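Local atomic coordinates of laccase (Botrytis aclada, PDB entry 3SQR), a protein that oxidises phenolic compounds such as hydroquinones with copper ions, reduces dioxygen to water, and probably serves in lignin degradation and detoxification of lignin-derived products. Residues V296-D301 and E369-A374; D301-L304 and R310-V313; T420-N425 and I429-Y434; L134-V139 and M551-I556. One frame throughout, in Å; residues are numbered along the deposited sequence.

Overall arrangement
The four contacts form two groups on opposite sides of the chain's centre. Contacts 1 and 2 share Asp301 and lie about 8 Å apart between centres; the carboxylate of Glu371 in contact 1 also takes the backbone N-H of Leu304 in contact 2. Contacts 3 and 4 are about 16 Å apart between centres and meet where Thr420 packs on Leu134, while about 37 Å separates the centres of contacts 1 and 4. Contact 4 joins residues 412 apart in sequence, so the other three fall within the chain it spans. Its Tyr136 side chain is about 14 Å from a copper ion; contacts 1 and 3 border surface sugars away from the copper sites.

Contact 1 of 4, residues V296-D301 and E369-A374; sequences VPYTTD and EDEPVA. With MAN (alpha-D-mannopyranose), chain L.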
loop_
_atom_site.group_PDB
_atom_site.type_symbol
_atom_site.label_atom_id
_atom_site.label_comp_id
_atom_site.label_asym_id
_atom_site.label_seq_id
_atom_site.Cartn_x
_atom_site.Cartn_y
_atom_site.Cartn_z
ATOM N N VAL A 296 -14.319 8.201 -12.270
ATOM C CA VAL A 296 -15.157 9.366 -12.576
ATOM C C VAL A 296 -15.042 10.327 -11.409
ATOM O O VAL A 296 -15.338 9.953 -10.287
ATOM C CB VAL A 296 -16.593 8.902 -12.782
ATOM C CG1 VAL A 296 -17.536 10.153 -13.076
ATOM C CG2 VAL A 296 -16.585 7.953 -13.897
ATOM N N PRO A 297 -14.681 11.584 -11.680
ATOM C CA PRO A 297 -14.473 12.480 -10.540
ATOM C C PRO A 297 -15.718 12.692 -9.667
ATOM O O PRO A 297 -16.839 12.777 -10.183
ATOM C CB PRO A 297 -14.057 13.784 -11.200
ATOM C CG PRO A 297 -13.454 13.364 -12.537
ATOM C CD PRO A 297 -14.253 12.193 -12.954
ATOM N N TYR A 298 -15.518 12.757 -8.353
ATOM C CA TYR A 298 -16.527 13.133 -7.409
ATOM C C TYR A 298 -15.910 14.045 -6.365
ATOM O O TYR A 298 -14.679 14.076 -6.148
ATOM C CB TYR A 298 -17.232 11.944 -6.788
ATOM C CG TYR A 298 -16.450 11.227 -5.685
ATOM C CD1 TYR A 298 -15.520 10.265 -6.004
ATOM C CD2 TYR A 298 -16.668 11.522 -4.357
ATOM C CE1 TYR A 298 -14.835 9.595 -5.015
ATOM C CE2 TYR A 298 -15.981 10.850 -3.342
ATOM C CZ TYR A 298 -15.073 9.854 -3.721
ATOM O OH TYR A 298 -14.371 9.155 -2.786
ATOM N N THR A 299 -16.759 14.870 -5.770
ATOM C CA THR A 299 -16.274 15.820 -4.784
ATOM C C THR A 299 -16.636 15.357 -3.392
ATOM O O THR A 299 -17.674 14.733 -3.133
ATOM C CB THR A 299 -16.817 17.241 -5.056
ATOM O OG1 THR A 299 -18.236 17.179 -5.165
ATOM C CG2 THR A 299 -16.237 17.801 -6.311
ATOM N N THR A 300 -15.730 15.630 -2.470
ATOM C CA THR A 300 -15.907 15.245 -1.110
ATOM C C THR A 300 -15.150 16.242 -0.244
ATOM O O THR A 300 -14.151 16.802 -0.681
ATOM C CB THR A 300 -15.424 13.773 -0.859
ATOM O OG1 THR A 300 -15.836 13.402 0.439
ATOM C CG2 THR A 300 -13.843 13.665 -1.026
ATOM N N ASP A 301 -15.631 16.458 0.972
ATOM C CA ASP A 301 -14.923 17.300 1.940
ATOM C C ASP A 301 -13.861 16.554 2.730
ATOM O O ASP A 301 -12.945 17.176 3.292
ATOM C CB ASP A 301 -15.919 17.896 2.959
ATOM C CG ASP A 301 -16.821 18.941 2.346
ATOM O OD1 ASP A 301 -16.347 19.741 1.501
ATOM O OD2 ASP A 301 -18.011 18.938 2.733
ATOM N N GLU A 369 -14.264 3.042 7.664
ATOM C CA GLU A 369 -14.697 2.591 6.349
ATOM C C GLU A 369 -13.759 3.050 5.259
ATOM O O GLU A 369 -12.918 3.979 5.443
ATOM C CB GLU A 369 -16.112 3.105 6.054
ATOM C CG GLU A 369 -17.050 2.629 7.118
ATOM C CD GLU A 369 -18.495 2.852 6.799
ATOM O OE1 GLU A 369 -18.849 3.209 5.656
ATOM O OE2 GLU A 369 -19.265 2.720 7.758
ATOM N N ASP A 370 -13.970 2.462 4.090
ATOM C CA ASP A 370 -13.434 3.032 2.887
ATOM C C ASP A 370 -14.433 4.085 2.391
ATOM O O ASP A 370 -15.573 4.207 2.930
ATOM C CB ASP A 370 -13.260 1.994 1.772
ATOM C CG ASP A 370 -12.125 0.994 2.034
ATOM O OD1 ASP A 370 -11.297 1.199 2.939
ATOM O OD2 ASP A 370 -12.004 0.032 1.231
ATOM N N GLU A 371 -14.032 4.796 1.340
ATOM C CA GLU A 371 -14.990 5.639 0.609
ATOM C C GLU A 371 -16.160 4.791 0.150
ATOM O O GLU A 371 -16.027 3.594 -0.108
ATOM C CB GLU A 371 -14.341 6.388 -0.552
ATOM C CG GLU A 371 -13.501 7.557 -0.132
ATOM C CD GLU A 371 -14.334 8.654 0.449
ATOM O OE1 GLU A 371 -15.152 9.193 -0.293
ATOM O OE2 GLU A 371 -14.173 8.970 1.644
ATOM N N PRO A 372 -17.333 5.421 0.068
ATOM C CA PRO A 372 -18.468 4.540 -0.233
ATOM C C PRO A 372 -18.344 3.908 -1.628
ATOM O O PRO A 372 -17.957 4.587 -2.565
ATOM C CB PRO A 372 -19.668 5.499 -0.179
ATOM C CG PRO A 372 -19.223 6.732 0.459
ATOM C CD PRO A 372 -17.725 6.821 0.294
ATOM N N VAL A 373 -18.746 2.652 -1.782
ATOM C CA VAL A 373 -18.652 2.020 -3.099
ATOM C C VAL A 373 -19.314 2.810 -4.190
ATOM O O VAL A 373 -18.786 2.903 -5.318
ATOM C CB VAL A 373 -19.135 0.559 -3.096
ATOM C CG1 VAL A 373 -18.150 -0.325 -2.287
ATOM C CG2 VAL A 373 -20.561 0.434 -2.539
ATOM N N ALA A 374 -20.454 3.443 -3.874
ATOM C CA ALA A 374 -21.148 4.213 -4.940
ATOM C C ALA A 374 -20.394 5.390 -5.516
ATOM O O ALA A 374 -20.690 5.836 -6.620
ATOM C CB ALA A 374 -22.544 4.653 -4.465
HETATM C C1 MAN L . -19.528 9.396 -3.604
HETATM C C2 MAN L . -19.914 10.208 -2.374
HETATM C C3 MAN L . -21.062 9.561 -1.613
HETATM C C4 MAN L . -22.233 9.315 -2.567
HETATM C C5 MAN L . -21.742 8.478 -3.756
HETATM C C6 MAN L . -22.869 8.277 -4.778
HETATM O O2 MAN L . -20.225 11.527 -2.808
HETATM O O3 MAN L . -21.381 10.362 -0.472
HETATM O O4 MAN L . -23.218 8.587 -1.894
HETATM O O5 MAN L . -20.663 9.130 -4.418
HETATM O O6 MAN L . -23.237 9.575 -5.263
HETATM O O HOH W 1 -17.030 10.859 0.415
#
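Tyr298 and Glu371 meet through one short hydrogen bond: the phenol OH donates to Glu371 OE1 at 2.6 Å. The acceptor lies at the ring edge, close to its plane, and is approached on its anti side, 27° out of the carboxylate plane. The ring and carboxylate planes are nearly parallel, 14° apart. Glutamate suits this place because its chain, folded at chi2 (-68°), turns the carboxylate back to the phenol and still offers its second oxygen elsewhere.

A water donates to Glu371 OE1 at 2.6 Å and to Thr300 OG1 at 2.8 Å, so strand 293-300 is tied to the loop at two alternate residues whose side chains face it, Tyr298 directly and Thr300 through the water. Thr300 OG1 is also bonded to the backbone O of Thr302.

Apolar contacts are made with a mannose of the protein's own glycans. Tyr298 CD2 lies 3.6 Å from mannose C1, and Ala374 CB 3.7 Å from mannose C6, with Pro372 also beside the sugar.

Glu371 OE2 forms a salt bridge with Arg365 and accepts the backbone N-H of Leu304. With both oxygens engaged and an arginine beside it, this buried carboxylate is probably ionised, which would strengthen the phenol bond.

Contact 2 of 4, residues D301-L304 and R310-V313; sequences DTLL and RYDV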
loop_
_atom_site.group_PDB
_atom_site.type_symbol
_atom_site.label_atom_id
_atom_site.label_comp_id
_atom_site.label_asym_id
_atom_site.label_seq_id
_atom_site.Cartn_x
_atom_site.Cartn_y
_atom_site.Cartn_z
ATOM N N ASP A 301 -15.631 16.458 0.972
ATOM C CA ASP A 301 -14.923 17.300 1.940
ATOM C C ASP A 301 -13.861 16.554 2.730
ATOM O O ASP A 301 -12.945 17.176 3.292
ATOM C CB ASP A 301 -15.919 17.896 2.959
ATOM C CG ASP A 301 -16.821 18.941 2.346
ATOM O OD1 ASP A 301 -16.347 19.741 1.501
ATOM O OD2 ASP A 301 -18.011 18.938 2.733
ATOM N N THR A 302 -14.045 15.249 2.841
ATOM C CA THR A 302 -13.100 14.414 3.587
ATOM C C THR A 302 -12.932 13.122 2.816
ATOM O O THR A 302 -13.766 12.778 1.987
ATOM C CB THR A 302 -13.504 14.136 5.018
ATOM O OG1 THR A 302 -14.465 13.102 5.053
ATOM C CG2 THR A 302 -14.056 15.381 5.716
ATOM N N LEU A 303 -11.860 12.394 3.090
ATOM C CA LEU A 303 -11.536 11.234 2.222
ATOM C C LEU A 303 -10.955 10.127 3.115
ATOM O O LEU A 303 -9.834 10.282 3.693
ATOM C CB LEU A 303 -10.533 11.704 1.192
ATOM C CG LEU A 303 -10.039 10.747 0.105
ATOM C CD1 LEU A 303 -11.180 9.989 -0.523
ATOM C CD2 LEU A 303 -9.211 11.471 -0.934
ATOM N N LEU A 304 -11.730 9.054 3.249
ATOM C CA LEU A 304 -11.405 7.920 4.072
ATOM C C LEU A 304 -10.314 7.152 3.339
ATOM O O LEU A 304 -10.467 6.887 2.157
ATOM C CB LEU A 304 -12.605 7.033 4.318
ATOM C CG LEU A 304 -13.724 7.650 5.189
ATOM C CD1 LEU A 304 -15.053 6.878 4.972
ATOM C CD2 LEU A 304 -13.289 7.609 6.624
ATOM N N ARG A 310 -4.434 4.588 -2.077
ATOM C CA ARG A 310 -4.037 5.836 -2.650
ATOM C C ARG A 310 -5.266 6.457 -3.155
ATOM O O ARG A 310 -6.180 5.755 -3.539
ATOM C CB ARG A 310 -3.029 5.718 -3.820
ATOM C CG ARG A 310 -1.684 5.231 -3.374
ATOM C CD ARG A 310 -1.644 3.754 -3.236
ATOM N NE ARG A 310 -1.691 3.130 -4.534
ATOM C CZ ARG A 310 -2.108 1.881 -4.777
ATOM N NH1 ARG A 310 -2.625 1.134 -3.828
ATOM N NH2 ARG A 310 -2.035 1.415 -6.014
ATOM N N TYR A 311 -5.277 7.780 -3.109
ATOM C CA TYR A 311 -6.248 8.558 -3.871
ATOM C C TYR A 311 -5.525 9.684 -4.507
ATOM O O TYR A 311 -4.645 10.327 -3.891
ATOM C CB TYR A 311 -7.325 9.086 -2.956
ATOM C CG TYR A 311 -8.331 8.067 -2.528
ATOM C CD1 TYR A 311 -9.391 7.710 -3.353
ATOM C CD2 TYR A 311 -8.201 7.419 -1.316
ATOM C CE1 TYR A 311 -10.310 6.791 -2.945
ATOM C CE2 TYR A 311 -9.134 6.500 -0.892
ATOM C CZ TYR A 311 -10.179 6.180 -1.707
ATOM O OH TYR A 311 -11.086 5.293 -1.305
ATOM N N ASP A 312 -5.977 10.037 -5.698
ATOM C CA ASP A 312 -5.503 11.215 -6.351
ATOM C C ASP A 312 -6.714 12.153 -6.264
ATOM O O ASP A 312 -7.851 11.759 -6.553
ATOM C CB ASP A 312 -5.163 11.025 -7.808
ATOM C CG ASP A 312 -3.867 10.297 -8.030
ATOM O OD1 ASP A 312 -3.912 9.098 -7.849
ATOM O OD2 ASP A 312 -2.837 10.903 -8.396
ATOM N N VAL A 313 -6.419 13.356 -5.796
ATOM C CA VAL A 313 -7.436 14.428 -5.743
ATOM C C VAL A 313 -6.916 15.701 -6.369
ATOM O O VAL A 313 -5.762 16.025 -6.361
ATOM C CB VAL A 313 -7.880 14.683 -4.274
ATOM C CG1 VAL A 313 -8.357 13.377 -3.617
ATOM C CG2 VAL A 313 -6.674 15.302 -3.464
HETATM O O HOH W 2 -11.057 4.460 1.110
#
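The Tyr311 ring has a methyl of Leu303 on one face: CD1 stands 3.8 Å from the ring centroid and only 3° off the normal, an almost ideally centred CH-pi contact. At the edge, in the ring plane, is a water that accepts from Tyr311 OH at 2.6 Å and donates to the backbone O of Leu304 at 2.7 Å. Leu304 O also lies 3.4 Å from Tyr311 CE2. The phenol has a protein partner as well, Arg499 NH1, so its buried polar end is engaged while the rest of the ring serves as an apolar surface.

Leucine suits the place opposite because its two methyls can do different work. With CG anti to the backbone N (chi1 -177°), the branch reaches the neighbouring layer; CD1 covers the ring and Leu303 CD2 lies 3.7 Å from Tyr311 CB. Leu303 CD2 also presses on Val313 CG1 at 3.4 Å, tighter than usual for two carbons.

This is the packing of a cupredoxin-like beta sandwich, the fold repeated in multicopper oxidases. Strand 303-305 is at the edge of one sheet and strand 310-316 is inside the other, and their side chains meet between the layers. Tyr311 and Val313 alternate with Asp312, which points from the opposite side of its strand and pairs with Arg264. Branched Val313 fills the interior at the end of the leucine, where Leu265 and Leu267 of strand 262-269 also pack against it, and Leu285 of strand 285-290 adjoins Leu303.

Contact 3 of 4, residues T420-N425 and I429-Y434; sequences TLKIFN and IFPTEY. With NAG (2-acetamido-2-deoxy-beta-D-glucopyranose), chain J.
An extended chain carries Lys422 from the helix across Phe430 to Tyr434: chi2 and chi3 are both extended, and the bend at chi4 (-71°) turns NZ aside and leaves CE against Pro431 and Tyr434. Phe430 has CG anti to its carbonyl carbon (chi1 -62°), and its ring reaches back to the helix, sliding past the lysine in the opposite direction.

Lys422 CB then sits at the edge of the Phe430 ring, in its plane, 3.9 Å from Phe430 CE1. Farther out, Lys422 CE abuts Pro431 CD at 3.8 Å and lies 3.6 Å from Tyr434 CE2. Lysine suits this position because four methylenes can line aromatic and proline carbons while the ammonium group passes beyond them to Ser417 OG. Ile423, the next residue along the helix, crosses Phe430 obliquely, with CG1 4.0 Å from Phe430 CZ.

Pro431, just before the 3-10 segment 432-434, lays CD over one face of Tyr434, offset toward the rim, 4.0 Å above its plane. The contact thus folds the loop before strand 436-439 back on helix 419-424. Val541 of strand 537-542 touches both Ile423 and Phe430, whereas Phe424 meets Phe557 of helix 551-567 edge to face.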
loop_
_atom_site.group_PDB
_atom_site.type_symbol
_atom_site.label_atom_id
_atom_site.label_comp_id
_atom_site.label_asym_id
_atom_site.label_seq_id
_atom_site.Cartn_x
_atom_site.Cartn_y
_atom_site.Cartn_z
ATOM N N THR A 420 7.453 -19.486 -5.128
ATOM C CA THR A 420 7.947 -19.576 -6.480
ATOM C C THR A 420 9.049 -20.617 -6.614
ATOM O O THR A 420 9.141 -21.253 -7.644
ATOM C CB THR A 420 8.424 -18.191 -7.023
ATOM O OG1 THR A 420 7.271 -17.338 -6.880
ATOM C CG2 THR A 420 8.644 -18.308 -8.515
ATOM N N LEU A 421 9.848 -20.770 -5.587
ATOM C CA LEU A 421 10.900 -21.828 -5.630
ATOM C C LEU A 421 10.213 -23.170 -5.662
ATOM O O LEU A 421 10.549 -24.042 -6.476
ATOM C CB LEU A 421 11.859 -21.664 -4.506
ATOM C CG LEU A 421 12.939 -22.765 -4.436
ATOM C CD1 LEU A 421 13.714 -22.830 -5.769
ATOM C CD2 LEU A 421 13.829 -22.454 -3.249
ATOM N N LYS A 422 9.198 -23.304 -4.852
ATOM C CA LYS A 422 8.388 -24.531 -4.880
ATOM C C LYS A 422 7.777 -24.781 -6.254
ATOM O O LYS A 422 7.770 -25.909 -6.808
ATOM C CB LYS A 422 7.354 -24.482 -3.753
ATOM C CG LYS A 422 7.941 -24.358 -2.380
ATOM C CD LYS A 422 6.870 -24.450 -1.320
ATOM C CE LYS A 422 7.334 -24.158 0.043
ATOM N NZ LYS A 422 8.236 -25.293 0.579
ATOM N N ILE A 423 7.217 -23.737 -6.867
ATOM C CA ILE A 423 6.720 -23.844 -8.188
ATOM C C ILE A 423 7.793 -24.192 -9.222
ATOM O O ILE A 423 7.557 -25.039 -10.040
ATOM C CB ILE A 423 6.014 -22.474 -8.600
ATOM C CG1 ILE A 423 4.727 -22.420 -7.828
ATOM C CG2 ILE A 423 5.862 -22.408 -10.081
ATOM C CD1 ILE A 423 4.113 -20.978 -7.824
ATOM N N PHE A 424 8.947 -23.535 -9.192
ATOM C CA PHE A 424 10.075 -23.890 -10.064
ATOM C C PHE A 424 10.496 -25.374 -9.902
ATOM O O PHE A 424 10.950 -25.994 -10.864
ATOM C CB PHE A 424 11.289 -23.005 -9.783
ATOM C CG PHE A 424 11.077 -21.516 -10.151
ATOM C CD1 PHE A 424 9.977 -21.090 -10.911
ATOM C CD2 PHE A 424 12.027 -20.571 -9.765
ATOM C CE1 PHE A 424 9.819 -19.734 -11.234
ATOM C CE2 PHE A 424 11.880 -19.237 -10.071
ATOM C CZ PHE A 424 10.791 -18.806 -10.821
ATOM N N ASN A 425 10.351 -25.892 -8.705
ATOM C CA ASN A 425 10.544 -27.338 -8.439
ATOM C C ASN A 425 9.353 -28.235 -8.711
ATOM O O ASN A 425 9.373 -29.422 -8.338
ATOM C CB ASN A 425 11.028 -27.498 -7.018
ATOM C CG ASN A 425 12.492 -27.130 -6.880
ATOM O OD1 ASN A 425 12.855 -26.201 -6.151
ATOM N ND2 ASN A 425 13.365 -27.864 -7.625
ATOM N N ILE A 429 1.419 -28.939 -4.358
ATOM C CA ILE A 429 0.886 -29.058 -3.024
ATOM C C ILE A 429 1.828 -28.355 -2.082
ATOM O O ILE A 429 2.989 -28.747 -1.918
ATOM C CB ILE A 429 0.739 -30.551 -2.553
ATOM C CG1 ILE A 429 -0.111 -31.386 -3.514
ATOM C CG2 ILE A 429 0.102 -30.643 -1.142
ATOM C CD1 ILE A 429 0.085 -32.905 -3.262
ATOM N N PHE A 430 1.299 -27.353 -1.396
ATOM C CA PHE A 430 2.081 -26.410 -0.643
ATOM C C PHE A 430 1.827 -26.599 0.836
ATOM O O PHE A 430 0.807 -27.195 1.210
ATOM C CB PHE A 430 1.647 -24.997 -1.155
ATOM C CG PHE A 430 1.951 -24.814 -2.604
ATOM C CD1 PHE A 430 3.251 -24.608 -3.018
ATOM C CD2 PHE A 430 0.954 -24.901 -3.552
ATOM C CE1 PHE A 430 3.540 -24.451 -4.388
ATOM C CE2 PHE A 430 1.239 -24.784 -4.902
ATOM C CZ PHE A 430 2.527 -24.543 -5.322
ATOM N N PRO A 431 2.740 -26.169 1.687
ATOM C CA PRO A 431 2.433 -26.296 3.099
ATOM C C PRO A 431 1.113 -25.671 3.471
ATOM O O PRO A 431 0.758 -24.610 2.929
ATOM C CB PRO A 431 3.611 -25.590 3.785
ATOM C CG PRO A 431 4.692 -25.648 2.831
ATOM C CD PRO A 431 4.092 -25.630 1.481
ATOM N N THR A 432 0.385 -26.288 4.409
ATOM C CA THR A 432 -0.854 -25.739 4.868
ATOM C C THR A 432 -0.699 -24.267 5.264
ATOM O O THR A 432 -1.550 -23.429 4.961
ATOM C CB THR A 432 -1.399 -26.549 6.051
ATOM O OG1 THR A 432 -1.668 -27.867 5.548
ATOM C CG2 THR A 432 -2.655 -25.918 6.595
ATOM N N GLU A 433 0.383 -23.964 5.926
ATOM C CA GLU A 433 0.542 -22.596 6.445
ATOM C C GLU A 433 0.968 -21.584 5.395
ATOM O O GLU A 433 1.133 -20.410 5.704
ATOM C CB GLU A 433 1.496 -22.604 7.613
ATOM C CG GLU A 433 2.911 -22.974 7.266
ATOM C CD GLU A 433 3.258 -24.523 7.218
ATOM O OE1 GLU A 433 2.389 -25.461 7.256
ATOM O OE2 GLU A 433 4.474 -24.741 7.116
ATOM N N TYR A 434 1.149 -22.018 4.150
ATOM C CA TYR A 434 1.330 -21.104 3.056
ATOM C C TYR A 434 -0.026 -20.561 2.615
ATOM O O TYR A 434 -0.067 -19.642 1.767
ATOM C CB TYR A 434 2.102 -21.802 1.901
ATOM C CG TYR A 434 3.587 -21.666 2.004
ATOM C CD1 TYR A 434 4.243 -21.877 3.208
ATOM C CD2 TYR A 434 4.380 -21.291 0.904
ATOM C CE1 TYR A 434 5.538 -21.753 3.307
ATOM C CE2 TYR A 434 5.697 -21.132 1.022
ATOM C CZ TYR A 434 6.301 -21.399 2.243
ATOM O OH TYR A 434 7.684 -21.288 2.440
HETATM C C1 NAG J . 9.864 -29.057 -13.877
HETATM C C2 NAG J . 11.338 -29.436 -13.971
HETATM C C3 NAG J . 11.893 -29.101 -15.363
HETATM C C4 NAG J . 10.946 -29.499 -16.511
HETATM C C5 NAG J . 9.545 -28.965 -16.231
HETATM C C6 NAG J . 8.548 -29.304 -17.344
HETATM C C7 NAG J . 12.785 -29.345 -11.953
HETATM C C8 NAG J . 13.347 -28.453 -10.878
HETATM N N2 NAG J . 12.007 -28.743 -12.858
HETATM O O3 NAG J . 13.114 -29.773 -15.521
HETATM O O4 NAG J . 11.367 -28.941 -17.743
HETATM O O5 NAG J . 9.120 -29.530 -14.998
HETATM O O6 NAG J . 8.442 -30.707 -17.440
HETATM O O7 NAG J . 13.058 -30.549 -11.973
#

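Contact 4 of 4, residues L134-V139 and M551-I556; sequences LEYDGV and MTDTAI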
loop_
_atom_site.group_PDB
_atom_site.type_symbol
_atom_site.label_atom_id
_atom_site.label_comp_id
_atom_site.label_asym_id
_atom_site.label_seq_id
_atom_site.Cartn_x
_atom_site.Cartn_y
_atom_site.Cartn_z
ATOM N N LEU A 134 6.570 -11.909 -12.214
ATOM C CA LEU A 134 6.178 -12.371 -10.903
ATOM C C LEU A 134 7.340 -12.321 -9.939
ATOM O O LEU A 134 7.210 -11.978 -8.762
ATOM C CB LEU A 134 5.743 -13.861 -11.053
ATOM C CG LEU A 134 5.748 -14.619 -9.752
ATOM C CD1 LEU A 134 4.603 -14.179 -8.816
ATOM C CD2 LEU A 134 5.597 -16.172 -10.099
ATOM N N GLU A 135 8.536 -12.657 -10.448
ATOM C CA GLU A 135 9.687 -12.823 -9.622
ATOM C C GLU A 135 10.270 -11.492 -9.096
ATOM O O GLU A 135 11.174 -11.461 -8.308
ATOM C CB GLU A 135 10.757 -13.619 -10.360
ATOM C CG GLU A 135 11.402 -12.911 -11.460
ATOM C CD GLU A 135 10.618 -12.832 -12.812
ATOM O OE1 GLU A 135 9.441 -13.316 -12.939
ATOM O OE2 GLU A 135 11.254 -12.317 -13.764
ATOM N N TYR A 136 9.644 -10.383 -9.484
ATOM C CA TYR A 136 10.070 -9.098 -9.050
ATOM C C TYR A 136 8.960 -8.392 -8.247
ATOM O O TYR A 136 9.081 -7.201 -7.938
ATOM C CB TYR A 136 10.526 -8.266 -10.237
ATOM C CG TYR A 136 11.763 -8.886 -10.897
ATOM C CD1 TYR A 136 12.904 -9.146 -10.125
ATOM C CD2 TYR A 136 11.738 -9.276 -12.215
ATOM C CE1 TYR A 136 14.012 -9.715 -10.671
ATOM C CE2 TYR A 136 12.868 -9.837 -12.803
ATOM C CZ TYR A 136 13.978 -10.086 -12.008
ATOM O OH TYR A 136 15.119 -10.682 -12.552
ATOM N N ASP A 137 7.952 -9.155 -7.832
ATOM C CA ASP A 137 6.918 -8.623 -6.961
ATOM C C ASP A 137 7.384 -8.241 -5.557
ATOM O O ASP A 137 6.754 -7.435 -4.865
ATOM C CB ASP A 137 5.732 -9.572 -6.911
ATOM C CG ASP A 137 4.513 -8.974 -6.313
ATOM O OD1 ASP A 137 4.159 -7.803 -6.700
ATOM O OD2 ASP A 137 3.858 -9.647 -5.502
ATOM N N GLY A 138 8.486 -8.836 -5.127
ATOM C CA GLY A 138 9.143 -8.480 -3.876
ATOM C C GLY A 138 8.515 -8.989 -2.617
ATOM O O GLY A 138 8.770 -8.443 -1.562
ATOM N N VAL A 139 7.842 -10.168 -2.658
ATOM C CA VAL A 139 7.277 -10.722 -1.469
ATOM C C VAL A 139 8.219 -11.845 -1.020
ATOM O O VAL A 139 8.215 -12.863 -1.692
ATOM C CB VAL A 139 5.932 -11.314 -1.644
ATOM C CG1 VAL A 139 5.357 -11.846 -0.343
ATOM C CG2 VAL A 139 4.948 -10.148 -2.212
ATOM N N MET A 551 15.424 -17.622 -18.332
ATOM C CA MET A 551 16.577 -18.195 -17.688
ATOM C C MET A 551 17.326 -17.097 -16.916
ATOM O O MET A 551 17.803 -17.310 -15.812
ATOM C CB MET A 551 17.515 -18.887 -18.698
ATOM C CG MET A 551 18.947 -19.059 -18.169
ATOM S SD MET A 551 20.185 -19.544 -19.426
ATOM C CE MET A 551 20.676 -17.912 -19.973
ATOM N N THR A 552 17.447 -15.926 -17.516
ATOM C CA THR A 552 18.119 -14.857 -16.823
ATOM C C THR A 552 17.521 -14.624 -15.420
ATOM O O THR A 552 18.251 -14.442 -14.451
ATOM C CB THR A 552 18.162 -13.579 -17.660
ATOM O OG1 THR A 552 19.019 -12.671 -17.001
ATOM C CG2 THR A 552 16.823 -12.984 -17.845
ATOM N N ASP A 553 16.217 -14.671 -15.320
ATOM C CA ASP A 553 15.522 -14.339 -14.068
ATOM C C ASP A 553 15.589 -15.507 -13.100
ATOM O O ASP A 553 15.718 -15.315 -11.906
ATOM C CB ASP A 553 14.094 -13.873 -14.378
ATOM C CG ASP A 553 14.083 -12.538 -15.067
ATOM O OD1 ASP A 553 14.951 -11.724 -14.749
ATOM O OD2 ASP A 553 13.240 -12.334 -15.975
ATOM N N THR A 554 15.598 -16.749 -13.657
ATOM C CA THR A 554 15.817 -17.923 -12.834
ATOM C C THR A 554 17.158 -17.921 -12.207
ATOM O O THR A 554 17.243 -18.230 -11.028
ATOM C CB THR A 554 15.485 -19.240 -13.638
ATOM O OG1 THR A 554 14.148 -19.131 -14.090
ATOM C CG2 THR A 554 15.579 -20.404 -12.785
ATOM N N ALA A 555 18.210 -17.555 -12.942
ATOM C CA ALA A 555 19.578 -17.493 -12.401
ATOM C C ALA A 555 19.594 -16.458 -11.306
ATOM O O ALA A 555 20.092 -16.682 -10.240
ATOM C CB ALA A 555 20.672 -17.144 -13.546
ATOM N N ILE A 556 18.941 -15.332 -11.551
ATOM C CA ILE A 556 18.963 -14.260 -10.552
ATOM C C ILE A 556 18.311 -14.676 -9.241
ATOM O O ILE A 556 18.871 -14.508 -8.163
ATOM C CB ILE A 556 18.336 -12.984 -11.153
ATOM C CG1 ILE A 556 19.303 -12.383 -12.174
ATOM C CG2 ILE A 556 17.947 -12.004 -10.060
ATOM C CD1 ILE A 556 18.596 -11.366 -13.112
#
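Asp553 OD1 accepts a hydrogen bond from Tyr136 OH at 2.4 Å, shorter than usual, so its exact length is doubtful. The oxygen lies at the edge of the phenol ring, in its plane, while ring and carboxylate are almost perpendicular, 87° apart. Tyrosine suits the place because its rigid ring spans the gap to the helix and still ends in a donor.

Asp553 OD2 is 3.0 Å from Glu135 OE2. Both are acceptors and are not hydrogen-bonded; two buried carboxylates this close would probably raise the pKa of one of them. Glu135 CG, set between the backbone N and the carbonyl carbon (chi1 71°), lies over one face of the Tyr136 ring, offset toward the rim, 3.6 Å above the plane; chi2 (-79°) turns the carboxylate toward Asp553.

The contact fastens the last helix, 551-567, to a loop of the first of three cupredoxin-like domains. One helical turn after Asp553, Ile556 CD1 adds an apolar side 3.6 Å from Tyr136 OH, and Leu153 of strand 152-158 packs against this isoleucine. The next residue after Tyr136, Asp137, lies in the second shell: its OD2 bonds ND1 of the copper ligand His468, and its backbone O bonds ND1 of His124, a probable type 2 ligand.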